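Local structure of uncharacterized protein (Legionella longbeachae NSW150, 4JZA) at residues Ile421-Val427 / Asn469-Tyr475; Pro622-Leu626 / Ser643-Asp647; Leu411-Gln415 / Glu535-Ile539. The protein probably removes the 3-phosphate from phosphatidylinositol 3-phosphate, as a phosphoinositide phosphatase that a bacterial pathogen could use to alter host lipids. Residues are numbered along the deposited sequence.

Interaction 1: Ile421-Val427 / Asn469-Tyr475; sequences IHATEYV and NMAKRLY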
loop_
_atom_site.group_PDB
_atom_site.type_symbol
_atom_site.label_atom_id
_atom_site.label_comp_id
_atom_site.label_asym_id
_atom_site.label_seq_id
_atom_site.Cartn_x
_atom_site.Cartn_y
_atom_site.Cartn_z
ATOM N N ILE A 421 -20.319 -6.011 6.495
ATOM C CA ILE A 421 -20.737 -7.418 6.586
ATOM C C ILE A 421 -20.192 -7.955 7.891
ATOM O O ILE A 421 -18.993 -7.832 8.120
ATOM C CB ILE A 421 -20.221 -8.219 5.360
ATOM C CG1 ILE A 421 -20.691 -9.667 5.409
ATOM C CG2 ILE A 421 -18.692 -8.180 5.207
ATOM C CD1 ILE A 421 -21.952 -9.894 4.612
ATOM N N HIS A 422 -21.056 -8.462 8.782
ATOM C CA HIS A 422 -20.596 -9.077 10.060
ATOM C C HIS A 422 -19.863 -10.399 9.782
ATOM O O HIS A 422 -20.032 -11.021 8.721
ATOM C CB HIS A 422 -21.743 -9.344 11.051
ATOM C CG HIS A 422 -22.187 -8.141 11.832
ATOM N ND1 HIS A 422 -21.714 -7.847 13.103
ATOM C CD2 HIS A 422 -23.091 -7.173 11.529
ATOM C CE1 HIS A 422 -22.297 -6.739 13.537
ATOM N NE2 HIS A 422 -23.135 -6.313 12.601
ATOM N N ALA A 423 -19.057 -10.835 10.747
ATOM C CA ALA A 423 -18.354 -12.101 10.620
ATOM C C ALA A 423 -19.300 -13.305 10.516
ATOM O O ALA A 423 -18.981 -14.294 9.879
ATOM C CB ALA A 423 -17.404 -12.283 11.779
ATOM N N THR A 424 -20.473 -13.234 11.122
ATOM C CA THR A 424 -21.402 -14.369 11.055
ATOM C C THR A 424 -22.062 -14.567 9.683
ATOM O O THR A 424 -22.668 -15.606 9.439
ATOM C CB THR A 424 -22.474 -14.259 12.159
ATOM O OG1 THR A 424 -23.009 -12.932 12.172
ATOM C CG2 THR A 424 -21.842 -14.556 13.534
ATOM N N GLU A 425 -21.935 -13.586 8.790
ATOM C CA GLU A 425 -22.569 -13.629 7.466
ATOM C C GLU A 425 -21.600 -13.707 6.258
ATOM O O GLU A 425 -22.038 -14.013 5.145
ATOM C CB GLU A 425 -23.460 -12.416 7.326
ATOM C CG GLU A 425 -24.437 -12.258 8.485
ATOM C CD GLU A 425 -25.086 -10.876 8.542
ATOM O OE1 GLU A 425 -24.408 -9.831 8.302
ATOM O OE2 GLU A 425 -26.292 -10.844 8.848
ATOM N N TYR A 426 -20.300 -13.469 6.493
ATOM C CA TYR A 426 -19.314 -13.276 5.426
ATOM C C TYR A 426 -18.867 -14.564 4.697
ATOM O O TYR A 426 -18.237 -15.471 5.294
ATOM C CB TYR A 426 -18.080 -12.496 5.955
ATOM C CG TYR A 426 -16.925 -12.380 4.945
ATOM C CD1 TYR A 426 -17.100 -11.753 3.711
ATOM C CD2 TYR A 426 -15.688 -12.932 5.209
ATOM C CE1 TYR A 426 -16.067 -11.663 2.795
ATOM C CE2 TYR A 426 -14.660 -12.859 4.297
ATOM C CZ TYR A 426 -14.852 -12.217 3.094
ATOM O OH TYR A 426 -13.813 -12.157 2.187
ATOM N N VAL A 427 -19.184 -14.625 3.396
ATOM C CA VAL A 427 -18.671 -15.685 2.519
ATOM C C VAL A 427 -17.613 -15.116 1.572
ATOM O O VAL A 427 -17.916 -14.242 0.752
ATOM C CB VAL A 427 -19.776 -16.335 1.643
ATOM C CG1 VAL A 427 -19.215 -17.558 0.909
ATOM C CG2 VAL A 427 -21.008 -16.707 2.466
ATOM N N ASN A 469 -23.517 -5.930 -2.206
ATOM C CA ASN A 469 -22.668 -7.066 -1.906
ATOM C C ASN A 469 -23.474 -8.393 -1.841
ATOM O O ASN A 469 -24.694 -8.394 -1.613
ATOM C CB ASN A 469 -21.935 -6.785 -0.596
ATOM C CG ASN A 469 -20.801 -7.764 -0.347
ATOM O OD1 ASN A 469 -20.099 -8.206 -1.290
ATOM N ND2 ASN A 469 -20.642 -8.165 0.934
HETATM N N MSE A 470 -22.795 -9.511 -2.083
HETATM C CA MSE A 470 -23.414 -10.831 -2.077
HETATM C C MSE A 470 -22.738 -11.682 -1.050
HETATM O O MSE A 470 -21.512 -11.810 -1.063
HETATM C CB MSE A 470 -23.198 -11.450 -3.458
HETATM C CG MSE A 470 -23.836 -12.830 -3.616
HETATM SE SE MSE A 470 -25.804 -12.725 -3.458
HETATM C CE MSE A 470 -26.176 -12.575 -5.397
ATOM N N ALA A 471 -23.514 -12.261 -0.138
ATOM C CA ALA A 471 -23.005 -13.327 0.741
ATOM C C ALA A 471 -23.799 -14.617 0.909
ATOM O O ALA A 471 -23.518 -15.612 0.260
ATOM C CB ALA A 471 -22.784 -12.799 2.153
ATOM N N LYS A 472 -24.783 -14.591 1.787
ATOM C CA LYS A 472 -25.754 -15.652 1.884
ATOM C C LYS A 472 -26.882 -15.104 0.999
ATOM O O LYS A 472 -27.479 -15.819 0.195
ATOM C CB LYS A 472 -26.212 -15.753 3.338
ATOM C CG LYS A 472 -27.318 -16.757 3.598
ATOM C CD LYS A 472 -26.748 -18.135 3.876
ATOM C CE LYS A 472 -27.857 -19.166 4.025
ATOM N NZ LYS A 472 -27.413 -20.486 3.512
ATOM N N ARG A 473 -27.128 -13.804 1.143
ATOM C CA ARG A 473 -28.149 -13.084 0.376
ATOM C C ARG A 473 -27.559 -11.823 -0.274
ATOM O O ARG A 473 -26.459 -11.444 0.028
ATOM C CB ARG A 473 -29.291 -12.698 1.319
ATOM C CG ARG A 473 -28.814 -11.972 2.582
ATOM C CD ARG A 473 -29.965 -11.514 3.467
ATOM N NE ARG A 473 -29.532 -10.557 4.487
ATOM C CZ ARG A 473 -29.536 -9.230 4.343
ATOM N NH1 ARG A 473 -29.943 -8.650 3.213
ATOM N NH2 ARG A 473 -29.129 -8.459 5.336
ATOM N N LEU A 474 -28.296 -11.170 -1.150
ATOM C CA LEU A 474 -27.854 -9.904 -1.679
ATOM C C LEU A 474 -27.960 -8.858 -0.587
ATOM O O LEU A 474 -28.877 -8.923 0.223
ATOM C CB LEU A 474 -28.736 -9.479 -2.851
ATOM C CG LEU A 474 -28.282 -8.232 -3.626
ATOM C CD1 LEU A 474 -26.897 -8.371 -4.245
ATOM C CD2 LEU A 474 -29.291 -7.900 -4.709
ATOM N N TYR A 475 -27.027 -7.904 -0.563
ATOM C CA TYR A 475 -27.109 -6.725 0.336
ATOM C C TYR A 475 -27.156 -5.476 -0.525
ATOM O O TYR A 475 -26.331 -5.333 -1.441
ATOM C CB TYR A 475 -25.887 -6.625 1.236
ATOM C CG TYR A 475 -25.794 -7.679 2.300
ATOM C CD1 TYR A 475 -25.259 -8.940 2.018
ATOM C CD2 TYR A 475 -26.212 -7.410 3.610
ATOM C CE1 TYR A 475 -25.169 -9.911 2.994
ATOM C CE2 TYR A 475 -26.122 -8.376 4.594
ATOM C CZ TYR A 475 -25.604 -9.628 4.283
ATOM O OH TYR A 475 -25.519 -10.595 5.267
#
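Here a loop lies against a small beta hairpin. Residues 421-427 form no regular strand, but a type I beta turn closes at Glu-425 N to His-422 O (3.2 Å). Across from it, 469-475 fold back on themselves: Asn-469 and Tyr-475 make the hydrogen-bonded antiparallel pair, and Ala-471 N reaches Arg-473 O (3.1 Å) at the tip. The backbones come closest near that tip, with Val-427 CA 5.2 Å from Ala-471 CA. Apolar packing then holds the pieces together. Ile-421 points at the hairpin and puts CD1 3.6 Å from Tyr-475 CE1 and 3.9 Å from Ala-471 CB, reaching both the turn and the second strand. Glu-425 runs past the tyrosine ring, its CD 3.3 Å from Tyr-475 OH, while its carbonyl sits over the alanine methyl. Tyr-426 turns away, and its hydroxyl bonds to Leu-435 O and Thr-432 OG1 further along the same loop. At the far end Val-427 CG2 lies 3.5 Å from Ala-471 O and 4.3 Å from Ala-471 CB.

Interaction 2: Pro622-Leu626 / Ser643-Asp647; sequences PEWYL and SLKDD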
loop_
_atom_site.group_PDB
_atom_site.type_symbol
_atom_site.label_atom_id
_atom_site.label_comp_id
_atom_site.label_asym_id
_atom_site.label_seq_id
_atom_site.Cartn_x
_atom_site.Cartn_y
_atom_site.Cartn_z
ATOM N N PRO A 622 -15.798 -4.638 -12.374
ATOM C CA PRO A 622 -16.822 -3.878 -13.083
ATOM C C PRO A 622 -18.112 -4.642 -13.354
ATOM O O PRO A 622 -19.191 -4.057 -13.313
ATOM C CB PRO A 622 -16.149 -3.543 -14.424
ATOM C CG PRO A 622 -14.691 -3.703 -14.194
ATOM C CD PRO A 622 -14.588 -4.801 -13.201
ATOM N N GLU A 623 -17.985 -5.924 -13.682
ATOM C CA GLU A 623 -19.140 -6.757 -14.019
ATOM C C GLU A 623 -20.042 -6.982 -12.797
ATOM O O GLU A 623 -21.206 -7.341 -12.946
ATOM C CB GLU A 623 -18.719 -8.101 -14.645
ATOM C CG GLU A 623 -18.364 -8.006 -16.125
ATOM C CD GLU A 623 -17.628 -9.226 -16.692
ATOM O OE1 GLU A 623 -16.966 -9.943 -15.931
ATOM O OE2 GLU A 623 -17.667 -9.457 -17.922
ATOM N N TRP A 624 -19.557 -6.732 -11.592
ATOM C CA TRP A 624 -20.469 -6.792 -10.468
ATOM C C TRP A 624 -21.255 -5.509 -10.305
ATOM O O TRP A 624 -22.426 -5.573 -10.013
ATOM C CB TRP A 624 -19.745 -7.087 -9.172
ATOM C CG TRP A 624 -20.636 -7.060 -8.016
ATOM C CD1 TRP A 624 -20.539 -6.260 -6.942
ATOM C CD2 TRP A 624 -21.782 -7.880 -7.807
ATOM N NE1 TRP A 624 -21.557 -6.519 -6.054
ATOM C CE2 TRP A 624 -22.327 -7.520 -6.565
ATOM C CE3 TRP A 624 -22.392 -8.901 -8.546
ATOM C CZ2 TRP A 624 -23.454 -8.111 -6.056
ATOM C CZ3 TRP A 624 -23.499 -9.490 -8.045
ATOM C CH2 TRP A 624 -24.043 -9.084 -6.813
ATOM N N TYR A 625 -20.591 -4.364 -10.482
ATOM C CA TYR A 625 -21.145 -3.021 -10.166
ATOM C C TYR A 625 -21.935 -2.392 -11.331
ATOM O O TYR A 625 -22.769 -1.451 -11.123
ATOM C CB TYR A 625 -20.013 -2.065 -9.733
ATOM C CG TYR A 625 -19.369 -2.481 -8.455
ATOM C CD1 TYR A 625 -20.116 -2.555 -7.290
ATOM C CD2 TYR A 625 -18.013 -2.850 -8.385
ATOM C CE1 TYR A 625 -19.560 -2.980 -6.098
ATOM C CE2 TYR A 625 -17.426 -3.251 -7.177
ATOM C CZ TYR A 625 -18.222 -3.326 -6.024
ATOM O OH TYR A 625 -17.743 -3.721 -4.776
ATOM N N LEU A 626 -21.647 -2.864 -12.552
ATOM C CA LEU A 626 -22.277 -2.318 -13.743
ATOM C C LEU A 626 -23.473 -3.148 -14.019
ATOM O O LEU A 626 -23.463 -4.332 -13.795
ATOM C CB LEU A 626 -21.347 -2.374 -14.955
ATOM C CG LEU A 626 -20.134 -1.430 -15.016
ATOM C CD1 LEU A 626 -19.233 -1.755 -16.201
ATOM C CD2 LEU A 626 -20.595 0.013 -15.111
ATOM N N SER A 643 -12.913 -8.223 -21.319
ATOM C CA SER A 643 -12.386 -6.828 -21.155
ATOM C C SER A 643 -12.588 -6.235 -19.769
ATOM O O SER A 643 -11.691 -5.648 -19.243
ATOM C CB SER A 643 -12.838 -5.879 -22.238
ATOM O OG SER A 643 -13.975 -6.427 -22.844
ATOM N N LEU A 644 -13.716 -6.496 -19.146
ATOM C CA LEU A 644 -13.947 -6.056 -17.770
ATOM C C LEU A 644 -13.174 -6.890 -16.743
ATOM O O LEU A 644 -12.876 -6.399 -15.674
ATOM C CB LEU A 644 -15.462 -6.004 -17.439
ATOM C CG LEU A 644 -16.200 -5.176 -18.527
ATOM C CD1 LEU A 644 -17.709 -5.307 -18.449
ATOM C CD2 LEU A 644 -15.769 -3.715 -18.541
ATOM N N LYS A 645 -12.838 -8.130 -17.041
ATOM C CA LYS A 645 -12.001 -8.917 -16.122
ATOM C C LYS A 645 -10.518 -8.482 -16.178
ATOM O O LYS A 645 -9.815 -8.524 -15.180
ATOM C CB LYS A 645 -12.173 -10.393 -16.372
ATOM C CG LYS A 645 -13.565 -10.892 -15.997
ATOM C CD LYS A 645 -13.723 -12.388 -16.274
ATOM C CE LYS A 645 -14.904 -13.011 -15.521
ATOM N NZ LYS A 645 -16.170 -12.755 -16.262
ATOM N N ASP A 646 -10.074 -7.997 -17.332
ATOM C CA ASP A 646 -8.781 -7.419 -17.471
ATOM C C ASP A 646 -8.711 -6.141 -16.682
ATOM O O ASP A 646 -7.700 -5.886 -16.008
ATOM C CB ASP A 646 -8.491 -7.101 -18.940
ATOM C CG ASP A 646 -8.363 -8.373 -19.827
ATOM O OD1 ASP A 646 -8.152 -9.446 -19.234
ATOM O OD2 ASP A 646 -8.480 -8.306 -21.091
ATOM N N ASP A 647 -9.759 -5.313 -16.751
ATOM C CA ASP A 647 -9.797 -4.121 -15.915
ATOM C C ASP A 647 -9.613 -4.485 -14.445
ATOM O O ASP A 647 -8.865 -3.825 -13.747
ATOM C CB ASP A 647 -11.087 -3.310 -16.133
ATOM C CG ASP A 647 -11.086 -2.576 -17.494
ATOM O OD1 ASP A 647 -10.001 -2.631 -18.085
ATOM O OD2 ASP A 647 -12.116 -2.013 -17.982
#
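Start at Ser-643, in the first turn of helix 643-652: its OG takes no part in this helix-helix contact and bonds back to Ser-640 O. Leu-644 comes next and does most of the packing. It points straight at the single-turn helix 622-625, which Leu-626 N to Pro-622 O (2.8 Å) closes. Leu-644 CB is 4.0 Å from Pro-622 CB, and its CD1 lies 3.6 Å from Glu-623 CG and 4.5 Å from Leu-626 CD1, so it meets two residues of that turn and the leucine that follows it. Lys-645 leaves its helix sideways but extends back along the contact, and its NZ forms a salt bridge with Glu-623 OE1 at 2.9 Å; the other carboxylate oxygen, OE2, pairs with Arg-635. The walk ends at Asp-647, whose CB touches Pro-622 CG at 4.1 Å, while its carboxylate forms a salt bridge with Arg-603. Around the two segments, helix 628-637 packs on Leu-626 and Leu-644 through Ile-634, helix 587-602 lays Tyr-600 against both Pro-622 and Leu-644, and Tyr-625 packs on Arg-556 and Ile-559 of helix 556-574, which follows strand 545-549.

Interaction 3: Leu411-Gln415 / Glu535-Ile539; sequences LAILQ and EQLII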
loop_
_atom_site.group_PDB
_atom_site.type_symbol
_atom_site.label_atom_id
_atom_site.label_comp_id
_atom_site.label_asym_id
_atom_site.label_seq_id
_atom_site.Cartn_x
_atom_site.Cartn_y
_atom_site.Cartn_z
ATOM N N LEU A 411 -25.570 22.791 2.811
ATOM C CA LEU A 411 -25.732 21.348 2.862
ATOM C C LEU A 411 -24.498 20.623 2.391
ATOM O O LEU A 411 -23.761 21.105 1.501
ATOM C CB LEU A 411 -26.849 20.906 1.948
ATOM C CG LEU A 411 -28.210 20.685 2.548
ATOM C CD1 LEU A 411 -28.957 19.849 1.511
ATOM C CD2 LEU A 411 -28.126 19.979 3.898
ATOM N N ALA A 412 -24.296 19.446 2.966
ATOM C CA ALA A 412 -23.080 18.693 2.701
ATOM C C ALA A 412 -23.379 17.246 2.818
ATOM O O ALA A 412 -23.933 16.807 3.832
ATOM C CB ALA A 412 -22.022 19.055 3.703
ATOM N N ILE A 413 -22.966 16.481 1.816
ATOM C CA ILE A 413 -23.184 15.040 1.859
ATOM C C ILE A 413 -21.885 14.293 2.029
ATOM O O ILE A 413 -20.843 14.703 1.501
ATOM C CB ILE A 413 -23.924 14.558 0.618
ATOM C CG1 ILE A 413 -24.371 13.111 0.821
ATOM C CG2 ILE A 413 -23.085 14.723 -0.644
ATOM C CD1 ILE A 413 -25.495 12.734 -0.106
ATOM N N LEU A 414 -21.942 13.228 2.827
ATOM C CA LEU A 414 -20.868 12.212 2.910
ATOM C C LEU A 414 -21.407 10.902 2.369
ATOM O O LEU A 414 -22.024 10.108 3.082
ATOM C CB LEU A 414 -20.416 12.017 4.352
ATOM C CG LEU A 414 -19.056 11.395 4.657
ATOM C CD1 LEU A 414 -18.786 11.331 6.158
ATOM C CD2 LEU A 414 -18.965 10.025 4.034
ATOM N N GLN A 415 -21.211 10.693 1.078
ATOM C CA GLN A 415 -21.770 9.534 0.414
ATOM C C GLN A 415 -20.740 8.425 0.320
ATOM O O GLN A 415 -19.742 8.562 -0.361
ATOM C CB GLN A 415 -22.247 9.918 -0.978
ATOM C CG GLN A 415 -23.184 8.914 -1.610
ATOM C CD GLN A 415 -23.382 9.171 -3.078
ATOM O OE1 GLN A 415 -22.425 9.230 -3.839
ATOM N NE2 GLN A 415 -24.625 9.324 -3.486
ATOM N N GLU A 535 -28.790 11.348 -5.439
ATOM C CA GLU A 535 -28.302 12.018 -4.264
ATOM C C GLU A 535 -27.296 13.092 -4.619
ATOM O O GLU A 535 -27.368 14.184 -4.062
ATOM C CB GLU A 535 -27.650 11.044 -3.316
ATOM C CG GLU A 535 -28.640 10.084 -2.709
ATOM C CD GLU A 535 -28.001 8.992 -1.847
ATOM O OE1 GLU A 535 -26.747 8.955 -1.620
ATOM O OE2 GLU A 535 -28.797 8.143 -1.391
ATOM N N GLN A 536 -26.367 12.806 -5.533
ATOM C CA GLN A 536 -25.339 13.799 -5.873
ATOM C C GLN A 536 -25.963 14.894 -6.667
ATOM O O GLN A 536 -25.580 16.044 -6.533
ATOM C CB GLN A 536 -24.196 13.234 -6.701
ATOM C CG GLN A 536 -23.374 12.189 -6.000
ATOM C CD GLN A 536 -22.376 12.756 -5.073
ATOM O OE1 GLN A 536 -22.182 13.970 -5.034
ATOM N NE2 GLN A 536 -21.721 11.885 -4.297
ATOM N N LEU A 537 -26.888 14.542 -7.538
ATOM C CA LEU A 537 -27.513 15.548 -8.388
ATOM C C LEU A 537 -28.400 16.459 -7.538
ATOM O O LEU A 537 -28.451 17.663 -7.757
ATOM C CB LEU A 537 -28.300 14.898 -9.507
ATOM C CG LEU A 537 -27.430 14.313 -10.643
ATOM C CD1 LEU A 537 -28.333 13.495 -11.542
ATOM C CD2 LEU A 537 -26.627 15.313 -11.495
ATOM N N ILE A 538 -29.054 15.893 -6.535
ATOM C CA ILE A 538 -29.821 16.680 -5.607
ATOM C C ILE A 538 -28.948 17.695 -4.900
ATOM O O ILE A 538 -29.228 18.889 -4.949
ATOM C CB ILE A 538 -30.573 15.779 -4.613
ATOM C CG1 ILE A 538 -31.728 15.083 -5.348
ATOM C CG2 ILE A 538 -31.165 16.577 -3.460
ATOM C CD1 ILE A 538 -32.199 13.799 -4.674
ATOM N N ILE A 539 -27.886 17.234 -4.253
ATOM C CA ILE A 539 -26.951 18.133 -3.587
ATOM C C ILE A 539 -26.430 19.183 -4.551
ATOM O O ILE A 539 -26.382 20.372 -4.221
ATOM C CB ILE A 539 -25.779 17.358 -2.943
ATOM C CG1 ILE A 539 -26.289 16.461 -1.809
ATOM C CG2 ILE A 539 -24.746 18.296 -2.334
ATOM C CD1 ILE A 539 -27.080 17.151 -0.714
#
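Ile-413 reaches from its strand onto the side of helix 524-542, laying CG2 3.8 Å from Ile-539 CG1 and CD1 4.2 Å from Glu-535 CB, so that it spans one full helical turn. Two residues back, Leu-411 meets the same isoleucine, its CD1 4.0 Å from Ile-539 CD1. The alternation of an extended chain is plain: Leu-411, Ile-413 and Gln-415 face the helix, while Ala-412 and Leu-414 turn to the other side of the sheet. This is the layered packing of an alpha/beta fold. Strand 412-416 runs parallel between strands 545-549 and 462-465, with backbone hydrogen bonds between Ile-413 and His-545 and between Leu-414 and Leu-462. The helix belongs to the connection from 462-465 to 545-549, which passes over the strand lying between them. Accordingly the segment 535-539 runs nearly antiparallel to 412-415, at 165°, their axes 9.5 Å apart. Toward the end of the strand the contact becomes polar. The Gln-415 amide is gripped from both ends: its NE2 donates to Glu-535 OE1 at 2.8 Å with an almost straight angle of 174°, and its OE1 accepts from Gln-536 NE2, also at 2.8 Å (158°). The partners are anchored in turn, Glu-535 by Tyr-508 through OE2 and by His-466 through OE1, and Gln-536 by Ser-546 through OE1. Gln-415 NE2 has a further acceptor in Ser-532 O, one turn earlier on the helix.

Overall arrangement
Interaction 3 closes a long loop of chain, interaction 1 is nested inside it, and interaction 2 follows both. Strand 412-416 leads into the loop 421-427, and the hairpin 469-475 follows strand 462-465, so interaction 1 lies beyond the C-terminal ends of both strands, while interaction 3 covers one face of the first; their centres are 28 Å apart. Interactions 1 and 2 touch where Leu-474 CD1 meets Trp-624 CZ2 at 3.9 Å; interaction 3 stays about 14 Å from interaction 1 and 12 Å from interaction 2, nearest atoms. Between strand 545-549 and helix 556-574 the chain carries a CX5R signature ending at Arg-556, probably the phosphatase P-loop; Tyr-625 packs on Arg-556.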